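Local structure of alpha,alpha-trehalose-phosphate synthase (UDP-forming) (Burkholderia vietnamiensis, 5TVG) at residues S362-V367 with D421-A426; E380-Q385 with A443-N448; D205-R210 with G219-H224. The protein is a glycosyltransferase of family 20 with the two-domain GT-B fold, modelled here with uridine-5'-diphosphate and a magnesium ion. All coordinates share one frame; numbering follows the deposited sequence. Where two conformers were deposited one is given.

Contact 1: residues S362-V367 with D421-A426; sequences SQVGYV and DALARA. With MG (magnesium ion), chain O.
The phenol oxygen of Tyr366 hydrogen-bonds to the backbone O of Arg283, and Leu423 CD1 packs against the same Tyr366 OH at 3.7 Å. The other methyl of this leucine, CD2, sits 3.8 Å from the centroid of the Tyr366 ring and only 4° off its normal, a CH-pi contact centred over the face. This is possible because CG of Tyr366 lies anti to the backbone N (chi1 -165°), which carries the ring out to helix 416-428. Two residues earlier on the strand, Val364 forks between two helix residues: Val364 CG1 touches Leu423 CD2 at 4.2 Å, and Val364 CG2 meets Ala426 CB at 3.8 Å. Strand 364-367 and helical segment 421-426 run nearly antiparallel, at 160°, their axes coming within 9.6 Å, as in a Rossmann-like layer of helix on parallel sheet. Phe287 and Met290 of helix 280-293 also touch Leu423, while Val392 and Val394 back Ala426. At the start of the segment Ser362 O binds the magnesium ion at 2.3 Å, in a site completed by Arg360 O, Gln385 OE1 and a water. The contact itself is wholly apolar and buried, so helix and sheet are held here by dispersion and shape, with the one polar tip satisfied by a backbone carbonyl.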
loop_
_atom_site.group_PDB
_atom_site.type_symbol
_atom_site.label_atom_id
_atom_site.label_comp_id
_atom_site.label_asym_id
_atom_site.label_seq_id
_atom_site.Cartn_x
_atom_site.Cartn_y
_atom_site.Cartn_z
ATOM N N SER A 362 -27.672 11.096 -22.755
ATOM C CA SER A 362 -27.470 9.752 -22.238
ATOM C C SER A 362 -28.768 8.962 -22.155
ATOM O O SER A 362 -29.877 9.512 -22.148
ATOM C CB SER A 362 -26.858 9.784 -20.843
ATOM O OG SER A 362 -27.766 10.395 -19.948
ATOM N N GLN A 363 -28.604 7.629 -22.080
ATOM C CA GLN A 363 -29.709 6.711 -21.843
ATOM C C GLN A 363 -29.864 6.371 -20.368
ATOM O O GLN A 363 -30.964 6.019 -19.938
ATOM C CB GLN A 363 -29.496 5.395 -22.638
ATOM C CG GLN A 363 -29.749 5.544 -24.142
ATOM C CD GLN A 363 -28.790 6.552 -24.847
ATOM O OE1 GLN A 363 -27.567 6.427 -24.797
ATOM N NE2 GLN A 363 -29.367 7.560 -25.467
ATOM N N VAL A 364 -28.802 6.482 -19.576
ATOM C CA VAL A 364 -28.836 6.082 -18.172
ATOM C C VAL A 364 -28.112 7.119 -17.332
ATOM O O VAL A 364 -26.998 7.537 -17.669
ATOM C CB VAL A 364 -28.167 4.704 -17.955
ATOM C CG1 VAL A 364 -28.203 4.316 -16.488
ATOM C CG2 VAL A 364 -28.807 3.629 -18.842
ATOM N N GLY A 365 -28.725 7.492 -16.197
ATOM C CA GLY A 365 -28.030 8.220 -15.155
ATOM C C GLY A 365 -27.677 7.269 -14.025
ATOM O O GLY A 365 -28.543 6.616 -13.452
ATOM N N TYR A 366 -26.409 7.258 -13.673
ATOM C CA TYR A 366 -25.839 6.216 -12.838
ATOM C C TYR A 366 -25.343 6.939 -11.599
ATOM O O TYR A 366 -24.260 7.537 -11.606
ATOM C CB TYR A 366 -24.743 5.512 -13.619
ATOM C CG TYR A 366 -24.254 4.191 -13.100
ATOM C CD1 TYR A 366 -24.955 3.442 -12.130
ATOM C CD2 TYR A 366 -23.032 3.693 -13.573
ATOM C CE1 TYR A 366 -24.430 2.218 -11.678
ATOM C CE2 TYR A 366 -22.534 2.504 -13.151
ATOM C CZ TYR A 366 -23.203 1.757 -12.211
ATOM O OH TYR A 366 -22.582 0.570 -11.818
ATOM N N VAL A 367 -26.176 6.948 -10.565
ATOM C CA VAL A 367 -25.975 7.797 -9.397
ATOM C C VAL A 367 -26.115 6.889 -8.182
ATOM O O VAL A 367 -27.217 6.710 -7.648
ATOM C CB VAL A 367 -26.975 8.951 -9.328
ATOM C CG1 VAL A 367 -26.679 9.860 -8.110
ATOM C CG2 VAL A 367 -26.947 9.737 -10.618
ATOM N N ASP A 421 -27.374 -5.777 -13.057
ATOM C CA ASP A 421 -28.696 -6.091 -13.596
ATOM C C ASP A 421 -29.510 -4.813 -13.856
ATOM O O ASP A 421 -30.166 -4.682 -14.907
ATOM C CB ASP A 421 -29.451 -7.007 -12.629
ATOM C CG ASP A 421 -28.861 -8.407 -12.564
ATOM O OD1 ASP A 421 -28.100 -8.783 -13.480
ATOM O OD2 ASP A 421 -29.162 -9.125 -11.584
ATOM N N ALA A 422 -29.438 -3.838 -12.932
ATOM C CA ALA A 422 -30.180 -2.582 -13.102
ATOM C C ALA A 422 -29.682 -1.811 -14.316
ATOM O O ALA A 422 -30.480 -1.250 -15.069
ATOM C CB ALA A 422 -30.079 -1.730 -11.840
ATOM N N LEU A 423 -28.369 -1.810 -14.549
ATOM C CA LEU A 423 -27.819 -1.176 -15.748
ATOM C C LEU A 423 -28.388 -1.809 -17.017
ATOM O O LEU A 423 -28.760 -1.105 -17.966
ATOM C CB LEU A 423 -26.295 -1.290 -15.733
ATOM C CG LEU A 423 -25.502 -0.358 -14.846
ATOM C CD1 LEU A 423 -24.004 -0.705 -14.936
ATOM C CD2 LEU A 423 -25.771 1.145 -15.223
ATOM N N ALA A 424 -28.376 -3.145 -17.089
ATOM C CA ALA A 424 -28.930 -3.835 -18.252
ATOM C C ALA A 424 -30.426 -3.562 -18.396
ATOM O O ALA A 424 -30.928 -3.313 -19.501
ATOM C CB ALA A 424 -28.666 -5.348 -18.145
ATOM N N ARG A 425 -31.149 -3.614 -17.286
ATOM C CA ARG A 425 -32.575 -3.301 -17.309
ATOM C C ARG A 425 -32.811 -1.858 -17.781
ATOM O O ARG A 425 -33.724 -1.579 -18.571
ATOM C CB ARG A 425 -33.147 -3.517 -15.907
ATOM C CG ARG A 425 -34.558 -2.966 -15.717
ATOM C CD ARG A 425 -35.631 -4.035 -15.972
ATOM N NE ARG A 425 -36.841 -3.696 -15.245
ATOM C CZ ARG A 425 -37.866 -2.991 -15.739
ATOM N NH1 ARG A 425 -37.875 -2.567 -16.998
ATOM N NH2 ARG A 425 -38.885 -2.711 -14.942
ATOM N N ALA A 426 -31.976 -0.932 -17.318
ATOM C CA ALA A 426 -32.122 0.460 -17.753
ATOM C C ALA A 426 -31.860 0.587 -19.254
ATOM O O ALA A 426 -32.572 1.314 -19.960
ATOM C CB ALA A 426 -31.197 1.359 -16.936
HETATM MG MG MG O . -31.423 11.163 -22.385
HETATM O O HOH W 1 -32.738 9.387 -23.670
#

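Contact 2: residues E380-Q385 with A443-N448. With MG (magnesium ion), chain O; UDP (uridine-5'-diphosphate), chain I.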
loop_
_atom_site.group_PDB
_atom_site.type_symbol
_atom_site.label_atom_id
_atom_site.label_comp_id
_atom_site.label_asym_id
_atom_site.label_seq_id
_atom_site.Cartn_x
_atom_site.Cartn_y
_atom_site.Cartn_z
ATOM N N GLU A 380 -31.160 16.631 -11.201
ATOM C CA GLU A 380 -30.749 17.320 -12.423
ATOM C C GLU A 380 -30.789 16.381 -13.597
ATOM O O GLU A 380 -31.171 16.775 -14.709
ATOM C CB GLU A 380 -29.332 17.913 -12.271
ATOM C CG GLU A 380 -29.243 19.081 -11.268
ATOM C CD GLU A 380 -27.790 19.419 -10.899
ATOM O OE1 GLU A 380 -27.583 20.390 -10.167
ATOM O OE2 GLU A 380 -26.854 18.681 -11.299
ATOM N N TYR A 381 -30.408 15.126 -13.371
ATOM C CA TYR A 381 -30.449 14.165 -14.458
ATOM C C TYR A 381 -31.877 14.007 -14.975
ATOM O O TYR A 381 -32.113 14.007 -16.193
ATOM C CB TYR A 381 -29.876 12.797 -14.012
ATOM C CG TYR A 381 -29.902 11.804 -15.152
ATOM C CD1 TYR A 381 -28.861 11.737 -16.068
ATOM C CD2 TYR A 381 -31.013 10.986 -15.362
ATOM C CE1 TYR A 381 -28.897 10.854 -17.147
ATOM C CE2 TYR A 381 -31.057 10.100 -16.439
ATOM C CZ TYR A 381 -30.003 10.045 -17.331
ATOM O OH TYR A 381 -30.060 9.156 -18.405
ATOM N N VAL A 382 -32.843 13.821 -14.068
ATOM C CA VAL A 382 -34.239 13.674 -14.511
ATOM C C VAL A 382 -34.671 14.905 -15.290
ATOM O O VAL A 382 -35.213 14.800 -16.396
ATOM C CB VAL A 382 -35.168 13.427 -13.304
ATOM C CG1 VAL A 382 -36.638 13.601 -13.695
ATOM C CG2 VAL A 382 -34.871 12.040 -12.686
ATOM N N ALA A 383 -34.363 16.098 -14.761
ATOM C CA ALA A 383 -34.855 17.332 -15.380
ATOM C C ALA A 383 -34.276 17.589 -16.758
ATOM O O ALA A 383 -34.890 18.321 -17.542
ATOM C CB ALA A 383 -34.545 18.540 -14.503
ATOM N N SER A 384 -33.111 17.013 -17.070
ATOM C CA SER A 384 -32.493 17.279 -18.354
ATOM C C SER A 384 -33.143 16.501 -19.477
ATOM O O SER A 384 -32.894 16.812 -20.652
ATOM C CB SER A 384 -30.995 16.920 -18.313
ATOM O OG SER A 384 -30.293 17.686 -17.336
ATOM N N GLN A 385 -33.931 15.475 -19.154
ATOM C CA GLN A 385 -34.326 14.524 -20.181
ATOM C C GLN A 385 -35.369 15.111 -21.110
ATOM O O GLN A 385 -36.207 15.916 -20.720
ATOM C CB GLN A 385 -34.857 13.212 -19.568
ATOM C CG GLN A 385 -33.836 12.444 -18.726
ATOM C CD GLN A 385 -32.551 12.167 -19.480
ATOM O OE1 GLN A 385 -32.555 11.481 -20.517
ATOM N NE2 GLN A 385 -31.440 12.733 -18.998
ATOM N N ALA A 443 -42.843 15.186 -12.055
ATOM C CA ALA A 443 -43.888 15.788 -11.230
ATOM C C ALA A 443 -43.412 15.952 -9.799
ATOM O O ALA A 443 -43.818 16.896 -9.110
ATOM C CB ALA A 443 -45.199 14.961 -11.287
ATOM N N GLN A 444 -42.614 15.006 -9.296
ATOM C CA GLN A 444 -42.058 15.221 -7.961
ATOM C C GLN A 444 -41.155 16.445 -7.945
ATOM O O GLN A 444 -41.225 17.273 -7.025
ATOM C CB GLN A 444 -41.283 13.998 -7.473
ATOM C CG GLN A 444 -42.188 12.830 -7.129
ATOM C CD GLN A 444 -42.895 13.038 -5.809
ATOM O OE1 GLN A 444 -43.877 13.777 -5.725
ATOM N NE2 GLN A 444 -42.391 12.394 -4.763
ATOM N N LEU A 445 -40.309 16.583 -8.965
ATOM C CA LEU A 445 -39.396 17.720 -9.001
ATOM C C LEU A 445 -40.167 19.033 -9.048
ATOM O O LEU A 445 -39.806 19.986 -8.354
ATOM C CB LEU A 445 -38.467 17.611 -10.204
ATOM C CG LEU A 445 -37.492 16.421 -10.258
ATOM C CD1 LEU A 445 -36.625 16.507 -11.507
ATOM C CD2 LEU A 445 -36.631 16.373 -9.002
ATOM N N ARG A 446 -41.261 19.079 -9.820
ATOM C CA ARG A 446 -42.031 20.311 -9.948
ATOM C C ARG A 446 -42.832 20.624 -8.697
ATOM O O ARG A 446 -43.085 21.796 -8.407
ATOM C CB ARG A 446 -42.966 20.226 -11.142
ATOM C CG ARG A 446 -42.281 20.465 -12.451
ATOM C CD ARG A 446 -43.193 20.070 -13.585
ATOM N NE ARG A 446 -42.633 20.454 -14.871
ATOM C CZ ARG A 446 -43.027 19.936 -16.025
ATOM N NH1 ARG A 446 -43.976 19.005 -16.036
ATOM N NH2 ARG A 446 -42.478 20.341 -17.161
ATOM N N ASN A 447 -43.224 19.605 -7.944
ATOM C CA ASN A 447 -44.016 19.890 -6.766
ATOM C C ASN A 447 -43.167 20.103 -5.512
ATOM O O ASN A 447 -43.707 20.537 -4.493
ATOM C CB ASN A 447 -45.055 18.777 -6.607
ATOM C CG ASN A 447 -46.042 18.756 -7.784
ATOM O OD1 ASN A 447 -46.169 17.766 -8.513
ATOM N ND2 ASN A 447 -46.712 19.875 -7.996
ATOM N N ASN A 448 -41.849 19.884 -5.579
ATOM C CA ASN A 448 -40.914 20.273 -4.524
ATOM C C ASN A 448 -39.690 20.935 -5.163
ATOM O O ASN A 448 -38.553 20.496 -4.989
ATOM C CB ASN A 448 -40.414 19.112 -3.636
ATOM C CG ASN A 448 -39.356 19.605 -2.599
ATOM O OD1 ASN A 448 -39.470 20.746 -2.038
ATOM N ND2 ASN A 448 -38.284 18.802 -2.410
HETATM MG MG MG O . -31.423 11.163 -22.385
HETATM N N1 UDP I . -21.476 19.968 -10.395
HETATM C C2 UDP I . -21.049 20.806 -11.409
HETATM N N3 UDP I . -19.897 20.417 -12.043
HETATM C C4 UDP I . -19.134 19.299 -11.771
HETATM C C5 UDP I . -19.636 18.475 -10.696
HETATM C C6 UDP I . -20.764 18.840 -10.050
HETATM O O2 UDP I . -21.659 21.809 -11.743
HETATM O O4 UDP I . -18.095 19.092 -12.432
HETATM C "C1'" UDP I . -22.712 20.356 -9.676
HETATM C "C2'" UDP I . -23.959 19.517 -9.964
HETATM O "O2'" UDP I . -24.642 20.105 -11.055
HETATM C "C3'" UDP I . -24.762 19.733 -8.685
HETATM C "C4'" UDP I . -23.675 19.797 -7.621
HETATM O "O4'" UDP I . -22.482 20.257 -8.290
HETATM O "O3'" UDP I . -25.602 20.883 -8.685
HETATM C "C5'" UDP I . -23.374 18.447 -7.037
HETATM O "O5'" UDP I . -24.187 18.404 -5.867
HETATM P PA UDP I . -24.754 17.053 -5.318
HETATM O O1A UDP I . -25.852 17.424 -4.383
HETATM O O2A UDP I . -25.090 16.090 -6.445
HETATM O O3A UDP I . -23.542 16.417 -4.497
HETATM P PB UDP I . -22.404 17.199 -3.713
HETATM O O1B UDP I . -23.125 18.411 -3.113
HETATM O O2B UDP I . -22.119 16.314 -2.510
HETATM O O3B UDP I . -21.226 17.488 -4.578
HETATM O O HOH W 1 -32.738 9.387 -23.670
#
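This is a small, buried helix-to-helix contact in the C-terminal half of the GT-B fold, where the last turn of helix 376-384 meets the end of helix 431-447. One methyl does the work: Leu445 CD1 packs against Val382 CG1 at 3.6 Å and also reaches Ala383 CB at 4.2 Å. The Val382 and Leu445 side chains meet at a slant, and with chi1 of Val382 at 167° its CG1 branch is the one that meets the leucine. His438 and Asn441 of helix 431-447 touch Val382 as well, and Pro239 and Ile242 cover Ala383.

The polar groups of 380-385 turn to the ligand, the metal and their own backbone. The extended Glu380 places its carboxylate against the ribose of uridine-5'-diphosphate, accepting from O3' at OE1 (2.5 Å) and from O2' at OE2 (2.6 Å); Arg352 adds a salt bridge to OE1. Ser384 OG gives a hydrogen bond back to Glu380 O at 2.9 Å. Gln385, bent at chi2 (-54°), folds back so that its NE2 bonds Tyr381 O at 3.2 Å, fairly straight at 161°, while lying over the rim of a Tyr381 ring face. Tyr381 O also receives Ser384 N, from the opposite face of its plane. Gln385 NE2 also bonds to Phe359 O and OE1 accepts from Gly391 N, which would hold the amide in this orientation, with OE1 on the magnesium ion at 2.2 Å. The end of one helix and the residue after it thus combine an apolar seat for Leu445 with a ribose-binding carboxylate and an oriented metal ligand.

Contact 3: residues D205-R210 with G219-H224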
loop_
_atom_site.group_PDB
_atom_site.type_symbol
_atom_site.label_atom_id
_atom_site.label_comp_id
_atom_site.label_asym_id
_atom_site.label_seq_id
_atom_site.Cartn_x
_atom_site.Cartn_y
_atom_site.Cartn_z
ATOM N N ASP A 205 -33.810 11.046 17.878
ATOM C CA ASP A 205 -33.482 9.798 18.558
ATOM C C ASP A 205 -32.350 10.006 19.552
ATOM O O ASP A 205 -32.417 9.530 20.693
ATOM C CB ASP A 205 -33.086 8.700 17.535
ATOM C CG ASP A 205 -34.303 8.016 16.883
ATOM O OD1 ASP A 205 -35.442 8.186 17.373
ATOM O OD2 ASP A 205 -34.127 7.287 15.884
ATOM N N TYR A 206 -31.322 10.752 19.156
ATOM C CA TYR A 206 -30.223 11.028 20.075
ATOM C C TYR A 206 -30.733 11.725 21.332
ATOM O O TYR A 206 -30.416 11.328 22.460
ATOM C CB TYR A 206 -29.143 11.871 19.374
ATOM C CG TYR A 206 -27.921 12.135 20.228
ATOM C CD1 TYR A 206 -27.909 13.166 21.168
ATOM C CD2 TYR A 206 -26.774 11.358 20.089
ATOM C CE1 TYR A 206 -26.785 13.405 21.955
ATOM C CE2 TYR A 206 -25.652 11.587 20.849
ATOM C CZ TYR A 206 -25.656 12.604 21.790
ATOM O OH TYR A 206 -24.520 12.806 22.556
ATOM N N ILE A 207 -31.522 12.778 21.154
ATOM C CA ILE A 207 -31.988 13.555 22.298
ATOM C C ILE A 207 -32.948 12.747 23.166
ATOM O O ILE A 207 -32.847 12.746 24.398
ATOM C CB ILE A 207 -32.602 14.873 21.790
ATOM C CG1 ILE A 207 -31.424 15.815 21.449
ATOM C CG2 ILE A 207 -33.590 15.447 22.807
ATOM C CD1 ILE A 207 -31.782 17.071 20.737
ATOM N N GLU A 208 -33.851 12.001 22.554
ATOM C CA GLU A 208 -34.826 11.281 23.362
ATOM C C GLU A 208 -34.188 10.092 24.066
ATOM O O GLU A 208 -34.342 9.915 25.279
ATOM C CB GLU A 208 -36.007 10.882 22.483
ATOM C CG GLU A 208 -36.854 12.117 22.124
ATOM C CD GLU A 208 -37.938 11.839 21.098
ATOM O OE1 GLU A 208 -37.769 12.258 19.934
ATOM O OE2 GLU A 208 -38.954 11.211 21.449
ATOM N N ARG A 209 -33.451 9.270 23.327
ATOM C CA ARG A 209 -32.949 8.035 23.907
ATOM C C ARG A 209 -31.785 8.273 24.865
ATOM O O ARG A 209 -31.483 7.397 25.678
ATOM C CB ARG A 209 -32.559 7.084 22.779
ATOM C CG ARG A 209 -33.801 6.535 22.091
ATOM C CD ARG A 209 -33.500 5.889 20.756
ATOM N NE ARG A 209 -34.715 5.343 20.159
ATOM C CZ ARG A 209 -34.719 4.388 19.234
ATOM N NH1 ARG A 209 -33.565 3.882 18.812
ATOM N NH2 ARG A 209 -35.867 3.927 18.751
ATOM N N ARG A 210 -31.124 9.430 24.808
ATOM C CA ARG A 210 -30.098 9.729 25.796
ATOM C C ARG A 210 -30.637 10.570 26.941
ATOM O O ARG A 210 -29.852 11.059 27.761
ATOM C CB ARG A 210 -28.891 10.406 25.141
ATOM C CG ARG A 210 -28.261 9.478 24.056
ATOM C CD ARG A 210 -26.987 10.054 23.461
ATOM N NE ARG A 210 -25.880 10.044 24.412
ATOM C CZ ARG A 210 -25.006 9.047 24.539
ATOM N NH1 ARG A 210 -25.080 7.981 23.762
ATOM N NH2 ARG A 210 -24.049 9.124 25.447
ATOM N N GLY A 219 -43.502 18.554 16.818
ATOM C CA GLY A 219 -42.241 18.813 16.147
ATOM C C GLY A 219 -41.249 19.693 16.884
ATOM O O GLY A 219 -40.158 19.959 16.340
ATOM N N MET A 220 -41.582 20.161 18.092
ATOM C CA MET A 220 -40.671 20.978 18.885
ATOM C C MET A 220 -39.947 20.088 19.879
ATOM O O MET A 220 -40.584 19.299 20.586
ATOM C CB MET A 220 -41.441 22.070 19.628
ATOM C CG MET A 220 -42.299 22.863 18.690
ATOM S SD MET A 220 -41.381 23.871 17.525
ATOM C CE MET A 220 -40.747 25.169 18.610
ATOM N N LEU A 221 -38.632 20.260 19.977
ATOM C CA LEU A 221 -37.833 19.521 20.939
ATOM C C LEU A 221 -37.477 20.465 22.080
ATOM O O LEU A 221 -37.116 21.618 21.844
ATOM C CB LEU A 221 -36.582 18.931 20.301
ATOM C CG LEU A 221 -36.605 17.467 19.820
ATOM C CD1 LEU A 221 -37.515 17.231 18.613
ATOM C CD2 LEU A 221 -35.224 17.021 19.489
ATOM N N HIS A 222 -37.622 19.982 23.308
ATOM C CA HIS A 222 -37.287 20.718 24.521
ATOM C C HIS A 222 -36.024 20.073 25.083
ATOM O O HIS A 222 -36.064 18.938 25.565
ATOM C CB HIS A 222 -38.437 20.663 25.529
ATOM C CG HIS A 222 -39.642 21.446 25.109
ATOM N ND1 HIS A 222 -40.162 22.480 25.865
ATOM C CD2 HIS A 222 -40.414 21.367 23.997
ATOM C CE1 HIS A 222 -41.206 22.995 25.239
ATOM N NE2 HIS A 222 -41.370 22.347 24.098
ATOM N N ALA A 223 -34.903 20.784 24.993
ATOM C CA ALA A 223 -33.618 20.229 25.397
ATOM C C ALA A 223 -32.686 21.384 25.721
ATOM O O ALA A 223 -32.814 22.473 25.153
ATOM C CB ALA A 223 -32.994 19.337 24.302
ATOM N N HIS A 224 -31.772 21.143 26.663
ATOM C CA HIS A 224 -30.749 22.129 27.036
ATOM C C HIS A 224 -31.366 23.501 27.311
ATOM O O HIS A 224 -30.842 24.541 26.898
ATOM C CB HIS A 224 -29.669 22.226 25.954
ATOM C CG HIS A 224 -28.868 20.975 25.798
ATOM N ND1 HIS A 224 -27.988 20.530 26.761
ATOM C CD2 HIS A 224 -28.795 20.086 24.778
ATOM C CE1 HIS A 224 -27.426 19.407 26.352
ATOM N NE2 HIS A 224 -27.887 19.123 25.145
#
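The closing turn of helix 197-209 lies beside the short strand 220-223, with the CA atoms of Ile207 and Ala223 the nearest pair at 7.5 Å. The helix keeps regular backbone bonds up to its end, Arg209 N to Asp205 O and Arg210 N to Tyr206 O, and Arg210 is the first residue to leave helical geometry. On the strand, Leu221 and Ala223 direct their CB atoms at the helix, while His222 between them points away. Gly219, with positive phi (81°), leads into the strand.

Ile207 is the helix residue that makes the contact. Its CD1 touches Leu221 CD2 at 3.7 Å, and its other branch, CG2, comes to 4.0 Å from the same Leu221 CD2. Thus a single leucine methyl lies against both arms of the isoleucine. CG2 also reaches Ala223 CB at 4.2 Å; it stands anti to the backbone N of Ile207 because CG1 takes the place beside that N (chi1 -78°). The contact is purely apolar, made of aliphatic carbons.

The neighbours extend this core. Val183 of helix 179-186 and Cys187 just after it also pack on Ile207, and Val230 of strand 226-232 touches Leu221. Elsewhere on the helix, and not toward the strand, Asp205 pairs in a salt bridge with Arg209 of a second subunit, and Arg209 with Asp205 of that subunit. Strand 220-223 runs antiparallel between 226-232 and the edge strand 213-216, so helix 197-209 here covers the antiparallel margin of the N-terminal domain's mixed sheet.

Along the chain contact 3 comes first and closes before the others open; contacts 1 and 2 then interleave, strand 364-367 and helix 376-384 being followed by helices 416-428 and 431-447. Their centres lie about 17 Å apart in the C-terminal domain, around the six-stranded parallel sheet. They touch where Ser362 OG and Tyr381 OH stand 3.0 Å apart, probably hydrogen-bonded, and both reach the same magnesium ion and water. Contact 3 belongs to the other domain's mixed sheet, its centre about 41 Å from that of contact 1 and 34 Å from that of contact 2. Contacts 1 and 2 share the metal site and contact 2 also reaches uridine-5'-diphosphate, whereas contact 3 borders a subunit interface.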